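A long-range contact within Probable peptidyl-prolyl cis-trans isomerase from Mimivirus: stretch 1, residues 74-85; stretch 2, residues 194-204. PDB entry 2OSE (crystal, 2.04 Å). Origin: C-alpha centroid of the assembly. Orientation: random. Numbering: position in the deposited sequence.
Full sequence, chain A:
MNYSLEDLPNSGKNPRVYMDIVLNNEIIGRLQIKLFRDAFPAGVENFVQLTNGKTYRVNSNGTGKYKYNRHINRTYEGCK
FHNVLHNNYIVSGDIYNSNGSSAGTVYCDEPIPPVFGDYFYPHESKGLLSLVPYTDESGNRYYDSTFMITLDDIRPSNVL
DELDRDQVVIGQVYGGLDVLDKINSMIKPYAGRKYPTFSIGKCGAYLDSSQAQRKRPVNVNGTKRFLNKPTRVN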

ATOM      1  N   ARG A  74      -8.604  -9.890 -23.828  1.00 43.89           N
ATOM      2  CA  ARG A  74      -8.710  -8.646 -23.057  1.00 41.50           C
ATOM      3  C   ARG A  74     -10.145  -8.483 -22.518  1.00 39.78           C
ATOM      4  O   ARG A  74     -11.062  -8.222 -23.297  1.00 38.66           O
ATOM      5  CB  ARG A  74      -8.383  -7.439 -23.939  1.00 41.65           C
ATOM      6  CG  ARG A  74      -6.950  -7.318 -24.464  1.00 42.13           C
ATOM      7  CD  ARG A  74      -6.733  -5.919 -25.039  1.00 41.36           C
ATOM      8  NE  ARG A  74      -5.467  -5.768 -25.768  1.00 42.27           N
ATOM      9  CZ  ARG A  74      -5.335  -5.857 -27.093  1.00 42.99           C
ATOM     10  NH1 ARG A  74      -6.396  -6.105 -27.861  1.00 42.80           N
ATOM     11  NH2 ARG A  74      -4.133  -5.714 -27.665  1.00 42.76           N
ATOM     12  N   THR A  75     -10.322  -8.668 -21.205  1.00 37.66           N
ATOM     13  CA  THR A  75     -11.624  -8.496 -20.540  1.00 35.94           C
ATOM     14  C   THR A  75     -11.504  -7.795 -19.181  1.00 34.17           C
ATOM     15  O   THR A  75     -10.450  -7.815 -18.547  1.00 33.35           O
ATOM     16  CB  THR A  75     -12.384  -9.848 -20.399  1.00 35.87           C
ATOM     17  OG1 THR A  75     -13.618  -9.638 -19.718  1.00 37.02           O
ATOM     18  CG2 THR A  75     -11.572 -10.868 -19.614  1.00 37.91           C
ATOM     19  N   TYR A  76     -12.593  -7.161 -18.746  1.00 31.94           N
ATOM     20  CA  TYR A  76     -12.671  -6.600 -17.416  1.00 29.83           C
ATOM     21  C   TYR A  76     -12.959  -7.710 -16.417  1.00 29.78           C
ATOM     22  O   TYR A  76     -12.762  -7.527 -15.247  1.00 29.37           O
ATOM     23  CB  TYR A  76     -13.784  -5.539 -17.354  1.00 28.93           C
ATOM     24  CG  TYR A  76     -13.377  -4.167 -17.811  1.00 27.70           C
ATOM     25  CD1 TYR A  76     -12.211  -3.557 -17.304  1.00 26.32           C
ATOM     26  CD2 TYR A  76     -14.157  -3.450 -18.719  1.00 25.44           C
ATOM     27  CE1 TYR A  76     -11.842  -2.280 -17.706  1.00 25.07           C
ATOM     28  CE2 TYR A  76     -13.794  -2.183 -19.133  1.00 23.98           C
ATOM     29  CZ  TYR A  76     -12.627  -1.593 -18.613  1.00 25.95           C
ATOM     30  OH  TYR A  76     -12.257  -0.312 -18.983  1.00 26.56           O
ATOM     31  N   GLU A  77     -13.435  -8.863 -16.892  1.00 31.46           N
ATOM     32  CA  GLU A  77     -13.782  -9.995 -16.043  1.00 31.89           C
ATOM     33  C   GLU A  77     -12.538 -10.427 -15.261  1.00 32.53           C
ATOM     34  O   GLU A  77     -11.499 -10.702 -15.845  1.00 31.96           O
ATOM     35  CB  GLU A  77     -14.389 -11.155 -16.841  1.00 32.60           C
ATOM     36  CG  GLU A  77     -14.685 -12.397 -15.935  1.00 34.04           C
ATOM     37  CD  GLU A  77     -15.485 -13.519 -16.604  1.00 34.85           C
ATOM     38  OE1 GLU A  77     -15.734 -13.491 -17.826  1.00 35.72           O
ATOM     39  OE2 GLU A  77     -15.897 -14.440 -15.865  1.00 40.36           O
ATOM     40  N   GLY A  78     -12.642 -10.392 -13.933  1.00 32.50           N
ATOM     41  CA  GLY A  78     -11.550 -10.793 -13.062  1.00 33.81           C
ATOM     42  C   GLY A  78     -10.772  -9.630 -12.489  1.00 33.84           C
ATOM     43  O   GLY A  78     -10.063  -9.791 -11.495  1.00 34.86           O
ATOM     44  N   CYS A  79     -10.898  -8.452 -13.103  1.00 33.53           N
ATOM     45  CA  CYS A  79     -10.266  -7.235 -12.572  1.00 33.35           C
ATOM     46  C   CYS A  79     -10.688  -6.928 -11.149  1.00 33.09           C
ATOM     47  O   CYS A  79     -11.882  -7.035 -10.801  1.00 32.10           O
ATOM     48  CB  CYS A  79     -10.615  -6.028 -13.429  1.00 33.41           C
ATOM     49  SG  CYS A  79      -9.778  -6.021 -14.972  1.00 36.30           S
ATOM     50  N   LYS A  80      -9.715  -6.530 -10.332  1.00 33.29           N
ATOM     51  CA  LYS A  80      -9.983  -6.098  -8.961  1.00 34.22           C
ATOM     52  C   LYS A  80     -10.296  -4.607  -8.932  1.00 33.28           C
ATOM     53  O   LYS A  80      -9.847  -3.849  -9.798  1.00 32.42           O
ATOM     54  CB  LYS A  80      -8.783  -6.379  -8.044  1.00 35.06           C
ATOM     55  CG  LYS A  80      -8.311  -7.849  -8.064  1.00 37.39           C
ATOM     56  CD  LYS A  80      -7.211  -8.104  -7.019  1.00 38.20           C
ATOM     57  CE  LYS A  80      -6.770  -9.591  -7.048  1.00 40.33           C
ATOM     58  NZ  LYS A  80      -5.513  -9.750  -6.220  1.00 46.10           N
ATOM     59  N   PHE A  81     -11.076  -4.191  -7.939  1.00 32.67           N
ATOM     60  CA  PHE A  81     -11.244  -2.777  -7.671  1.00 33.46           C
ATOM     61  C   PHE A  81     -10.066  -2.392  -6.803  1.00 35.23           C
ATOM     62  O   PHE A  81      -9.998  -2.799  -5.641  1.00 35.94           O
ATOM     63  CB  PHE A  81     -12.613  -2.483  -7.037  1.00 31.89           C
ATOM     64  CG  PHE A  81     -13.739  -2.584  -8.033  1.00 28.89           C
ATOM     65  CD1 PHE A  81     -14.080  -1.480  -8.833  1.00 27.62           C
ATOM     66  CD2 PHE A  81     -14.383  -3.786  -8.241  1.00 28.54           C
ATOM     67  CE1 PHE A  81     -15.087  -1.587  -9.811  1.00 26.86           C
ATOM     68  CE2 PHE A  81     -15.404  -3.905  -9.199  1.00 31.09           C
ATOM     69  CZ  PHE A  81     -15.754  -2.798  -9.980  1.00 27.31           C
ATOM     70  N   HIS A  82      -9.138  -1.640  -7.390  1.00 36.75           N
ATOM     71  CA  HIS A  82      -7.783  -1.452  -6.814  1.00 37.97           C
ATOM     72  C   HIS A  82      -7.602  -0.203  -5.963  1.00 38.98           C
ATOM     73  O   HIS A  82      -6.664  -0.125  -5.145  1.00 40.96           O
ATOM     74  CB  HIS A  82      -6.685  -1.579  -7.892  1.00 37.43           C
ATOM     75  CG  HIS A  82      -6.767  -0.577  -9.014  1.00 36.17           C
ATOM     76  ND1 HIS A  82      -6.572   0.775  -8.830  1.00 35.59           N
ATOM     77  CD2 HIS A  82      -6.939  -0.746 -10.347  1.00 34.60           C
ATOM     78  CE1 HIS A  82      -6.637   1.397  -9.990  1.00 34.57           C
ATOM     79  NE2 HIS A  82      -6.865   0.497 -10.929  1.00 35.90           N
ATOM     80  N   ASN A  83      -8.486   0.775  -6.147  1.00 38.82           N
ATOM     81  CA  ASN A  83      -8.473   2.000  -5.375  1.00 38.33           C
ATOM     82  C   ASN A  83      -9.933   2.197  -5.038  1.00 38.85           C
ATOM     83  O   ASN A  83     -10.792   2.185  -5.962  1.00 38.84           O
ATOM     84  CB  ASN A  83      -7.996   3.211  -6.213  1.00 38.26           C
ATOM     85  CG  ASN A  83      -6.475   3.358  -6.279  1.00 39.72           C
ATOM     86  OD1 ASN A  83      -5.923   4.308  -5.728  1.00 41.29           O
ATOM     87  ND2 ASN A  83      -5.798   2.436  -6.964  1.00 38.50           N
ATOM     88  N   VAL A  84     -10.222   2.324  -3.741  1.00 37.53           N
ATOM     89  CA  VAL A  84     -11.589   2.442  -3.232  1.00 36.49           C
ATOM     90  C   VAL A  84     -11.565   3.463  -2.122  1.00 36.42           C
ATOM     91  O   VAL A  84     -10.598   3.514  -1.322  1.00 37.21           O
ATOM     92  CB  VAL A  84     -12.220   1.099  -2.764  1.00 36.90           C
ATOM     93  CG1 VAL A  84     -12.245   0.061  -3.904  1.00 34.94           C
ATOM     94  CG2 VAL A  84     -11.522   0.532  -1.493  1.00 38.26           C
ATOM     95  N   LEU A  85     -12.587   4.317  -2.099  1.00 33.73           N
ATOM     96  CA  LEU A  85     -12.638   5.404  -1.141  1.00 31.74           C
ATOM     97  C   LEU A  85     -14.075   5.615  -0.695  1.00 31.19           C
ATOM     98  O   LEU A  85     -14.919   6.057  -1.499  1.00 29.40           O
ATOM     99  CB  LEU A  85     -12.034   6.693  -1.740  1.00 31.07           C
ATOM    100  CG  LEU A  85     -11.949   7.876  -0.767  1.00 31.45           C
ATOM    101  CD1 LEU A  85     -11.047   7.510   0.430  1.00 35.48           C
ATOM    102  CD2 LEU A  85     -11.525   9.212  -1.443  1.00 30.86           C
TER
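Stretch 2 (194-204) KYPTFSIGKCG

Stretch 2 runs antiparallel to stretch 1, in largely extended conformation. Contact begins with Tyr 195 at Val 84 and ends with Cys 203 at Thr 75, Tyr 76 and Glu 77. The CA-to-CB bond of Tyr 195 points toward stretch 1, and its CD2 lies 3.7 Å from Val 84 CG2. Thr 197 CG2 meets Lys 80 CD at 3.9 Å.

Phe 198 pairs through its backbone. Its O accepts a hydrogen bond from Phe 81 N at 2.8 Å. A water takes the place of the second bond of this pair: it donates to Phe 81 O (2.7 Å) and accepts from Phe 198 N (2.8 Å). Ser 199 forms a single beta bridge with Lys 80, CA to CA 4.1 Å.

Ile 200 is the most covered residue. Its N donates to Cys 79 O at 2.8 Å, and its O accepts from Gly 78 N at 2.7 Å. Both partners belong to the type II turn from Tyr 76 to Cys 79. The CA-to-CB bond of Ile 200 points toward stretch 1: CD1 lies 3.9 Å from both Tyr 76 CB and Cys 79 CB, and CG1 lies 3.7 Å from Phe 81 CE2.

Gly 201 O is 3.4 Å from Glu 77 CG. The chain turns a corner at Lys 202, whose CB points away. The CA-to-CB bond of Cys 203 points toward stretch 1, with SG 3.7 Å from Glu 77 N and 3.8 Å from Thr 75 OG1.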

ATOM      1  N   LYS A 194      -8.431  -3.626   7.188  1.00 39.11           N
ATOM      2  CA  LYS A 194      -8.297  -3.614   5.732  1.00 42.09           C
ATOM      3  C   LYS A 194      -9.590  -4.012   4.993  1.00 42.72           C
ATOM      4  O   LYS A 194     -10.341  -4.907   5.424  1.00 43.63           O
ATOM      5  CB  LYS A 194      -7.047  -4.325   5.211  1.00 42.37           C
ATOM      6  CG  LYS A 194      -6.809  -5.702   5.696  1.00 44.92           C
ATOM      7  CD  LYS A 194      -5.421  -6.124   5.307  1.00 47.60           C
ATOM      8  CE  LYS A 194      -5.421  -7.556   4.837  1.00 49.37           C
ATOM      9  NZ  LYS A 194      -4.035  -7.968   4.512  1.00 52.56           N
ATOM     10  N   TYR A 195      -9.834  -3.297   3.898  1.00 43.42           N
ATOM     11  CA  TYR A 195     -11.035  -3.437   3.113  1.00 43.11           C
ATOM     12  C   TYR A 195     -11.083  -4.829   2.490  1.00 42.89           C
ATOM     13  O   TYR A 195     -10.039  -5.439   2.213  1.00 42.01           O
ATOM     14  CB  TYR A 195     -11.083  -2.373   2.000  1.00 44.73           C
ATOM     15  CG  TYR A 195     -10.922  -0.911   2.428  1.00 46.01           C
ATOM     16  CD1 TYR A 195     -11.742  -0.341   3.413  1.00 48.04           C
ATOM     17  CD2 TYR A 195      -9.963  -0.097   1.818  1.00 46.98           C
ATOM     18  CE1 TYR A 195     -11.595   1.020   3.806  1.00 47.29           C
ATOM     19  CE2 TYR A 195      -9.809   1.250   2.185  1.00 47.96           C
ATOM     20  CZ  TYR A 195     -10.630   1.803   3.184  1.00 48.84           C
ATOM     21  OH  TYR A 195     -10.468   3.137   3.547  1.00 48.58           O
ATOM     22  N   PRO A 196     -12.305  -5.330   2.245  1.00 42.26           N
ATOM     23  CA  PRO A 196     -12.465  -6.531   1.429  1.00 41.98           C
ATOM     24  C   PRO A 196     -12.017  -6.262  -0.025  1.00 40.12           C
ATOM     25  O   PRO A 196     -11.957  -5.114  -0.422  1.00 40.08           O
ATOM     26  CB  PRO A 196     -13.978  -6.808   1.509  1.00 42.28           C
ATOM     27  CG  PRO A 196     -14.603  -5.490   1.870  1.00 43.02           C
ATOM     28  CD  PRO A 196     -13.597  -4.791   2.725  1.00 42.68           C
ATOM     29  N   THR A 197     -11.652  -7.303  -0.774  1.00 39.09           N
ATOM     30  CA  THR A 197     -11.281  -7.145  -2.197  1.00 38.41           C
ATOM     31  C   THR A 197     -12.442  -7.446  -3.147  1.00 36.38           C
ATOM     32  O   THR A 197     -12.883  -8.589  -3.283  1.00 37.61           O
ATOM     33  CB  THR A 197     -10.015  -7.932  -2.559  1.00 38.72           C
ATOM     34  OG1 THR A 197      -8.915  -7.333  -1.878  1.00 41.99           O
ATOM     35  CG2 THR A 197      -9.721  -7.865  -4.078  1.00 39.45           C
ATOM     36  N   PHE A 198     -12.946  -6.400  -3.800  1.00 34.26           N
ATOM     37  CA  PHE A 198     -14.014  -6.551  -4.786  1.00 31.03           C
ATOM     38  C   PHE A 198     -13.441  -6.793  -6.165  1.00 30.22           C
ATOM     39  O   PHE A 198     -12.373  -6.284  -6.511  1.00 30.39           O
ATOM     40  CB  PHE A 198     -14.894  -5.279  -4.795  1.00 30.12           C
ATOM     41  CG  PHE A 198     -15.581  -5.030  -3.491  1.00 29.15           C
ATOM     42  CD1 PHE A 198     -16.711  -5.757  -3.137  1.00 28.89           C
ATOM     43  CD2 PHE A 198     -15.091  -4.103  -2.603  1.00 26.59           C
ATOM     44  CE1 PHE A 198     -17.336  -5.533  -1.923  1.00 27.97           C
ATOM     45  CE2 PHE A 198     -15.723  -3.879  -1.371  1.00 26.21           C
ATOM     46  CZ  PHE A 198     -16.823  -4.584  -1.032  1.00 26.40           C
ATOM     47  N   SER A 199     -14.175  -7.524  -6.989  1.00 29.85           N
ATOM     48  CA  SER A 199     -13.720  -7.717  -8.362  1.00 28.39           C
ATOM     49  C   SER A 199     -14.890  -7.753  -9.306  1.00 27.78           C
ATOM     50  O   SER A 199     -16.049  -7.857  -8.873  1.00 27.54           O
ATOM     51  CB  SER A 199     -12.895  -9.005  -8.483  1.00 29.02           C
ATOM     52  OG  SER A 199     -13.632 -10.077  -7.931  1.00 30.42           O
ATOM     53  N   ILE A 200     -14.583  -7.678 -10.593  1.00 26.32           N
ATOM     54  CA  ILE A 200     -15.584  -7.798 -11.646  1.00 27.23           C
ATOM     55  C   ILE A 200     -15.748  -9.278 -11.991  1.00 29.02           C
ATOM     56  O   ILE A 200     -14.731  -9.987 -12.194  1.00 30.12           O
ATOM     57  CB  ILE A 200     -15.163  -6.964 -12.909  1.00 26.92           C
ATOM     58  CG1 ILE A 200     -14.986  -5.480 -12.521  1.00 27.56           C
ATOM     59  CG2 ILE A 200     -16.142  -7.149 -14.058  1.00 27.12           C
ATOM     60  CD1 ILE A 200     -14.240  -4.581 -13.632  1.00 25.77           C
ATOM     61  N   GLY A 201     -16.998  -9.748 -12.022  1.00 28.03           N
ATOM     62  CA  GLY A 201     -17.331 -11.084 -12.511  1.00 27.16           C
ATOM     63  C   GLY A 201     -17.726 -11.045 -13.963  1.00 27.34           C
ATOM     64  O   GLY A 201     -17.123 -10.313 -14.746  1.00 26.86           O
ATOM     65  N   LYS A 202     -18.725 -11.840 -14.355  1.00 27.65           N
ATOM     66  CA  LYS A 202     -19.177 -11.805 -15.738  1.00 29.38           C
ATOM     67  C   LYS A 202     -19.523 -10.373 -16.164  1.00 28.68           C
ATOM     68  O   LYS A 202     -20.035  -9.590 -15.370  1.00 28.25           O
ATOM     69  CB  LYS A 202     -20.410 -12.709 -15.957  1.00 30.75           C
ATOM     70  CG  LYS A 202     -20.133 -14.211 -16.069  1.00 31.05           C
ATOM     71  CD  LYS A 202     -21.312 -14.917 -16.821  1.00 33.67           C
ATOM     72  CE  LYS A 202     -21.003 -16.380 -17.110  1.00 41.46           C
ATOM     73  NZ  LYS A 202     -20.144 -16.556 -18.354  1.00 47.88           N
ATOM     74  N   CYS A 203     -19.233 -10.044 -17.418  1.00 28.03           N
ATOM     75  CA  CYS A 203     -19.544  -8.737 -17.952  1.00 27.41           C
ATOM     76  C   CYS A 203     -19.848  -8.913 -19.436  1.00 27.02           C
ATOM     77  O   CYS A 203     -19.547  -9.962 -20.038  1.00 26.50           O
ATOM     78  CB  CYS A 203     -18.416  -7.725 -17.675  1.00 27.72           C
ATOM     79  SG  CYS A 203     -16.800  -8.189 -18.301  1.00 30.07           S
ATOM     80  N   GLY A 204     -20.422  -7.890 -20.027  1.00 26.50           N
ATOM     81  CA  GLY A 204     -20.904  -7.988 -21.390  1.00 27.14           C
ATOM     82  C   GLY A 204     -21.652  -6.744 -21.768  1.00 27.73           C
ATOM     83  O   GLY A 204     -21.873  -5.868 -20.940  1.00 26.53           O
TER
HETATM   84  O   HOH W   1     -17.635 -12.055 -19.034  1.00 32.69           O
HETATM   85  O   HOH W   2     -11.740  -3.849  -3.844  1.00 31.71           O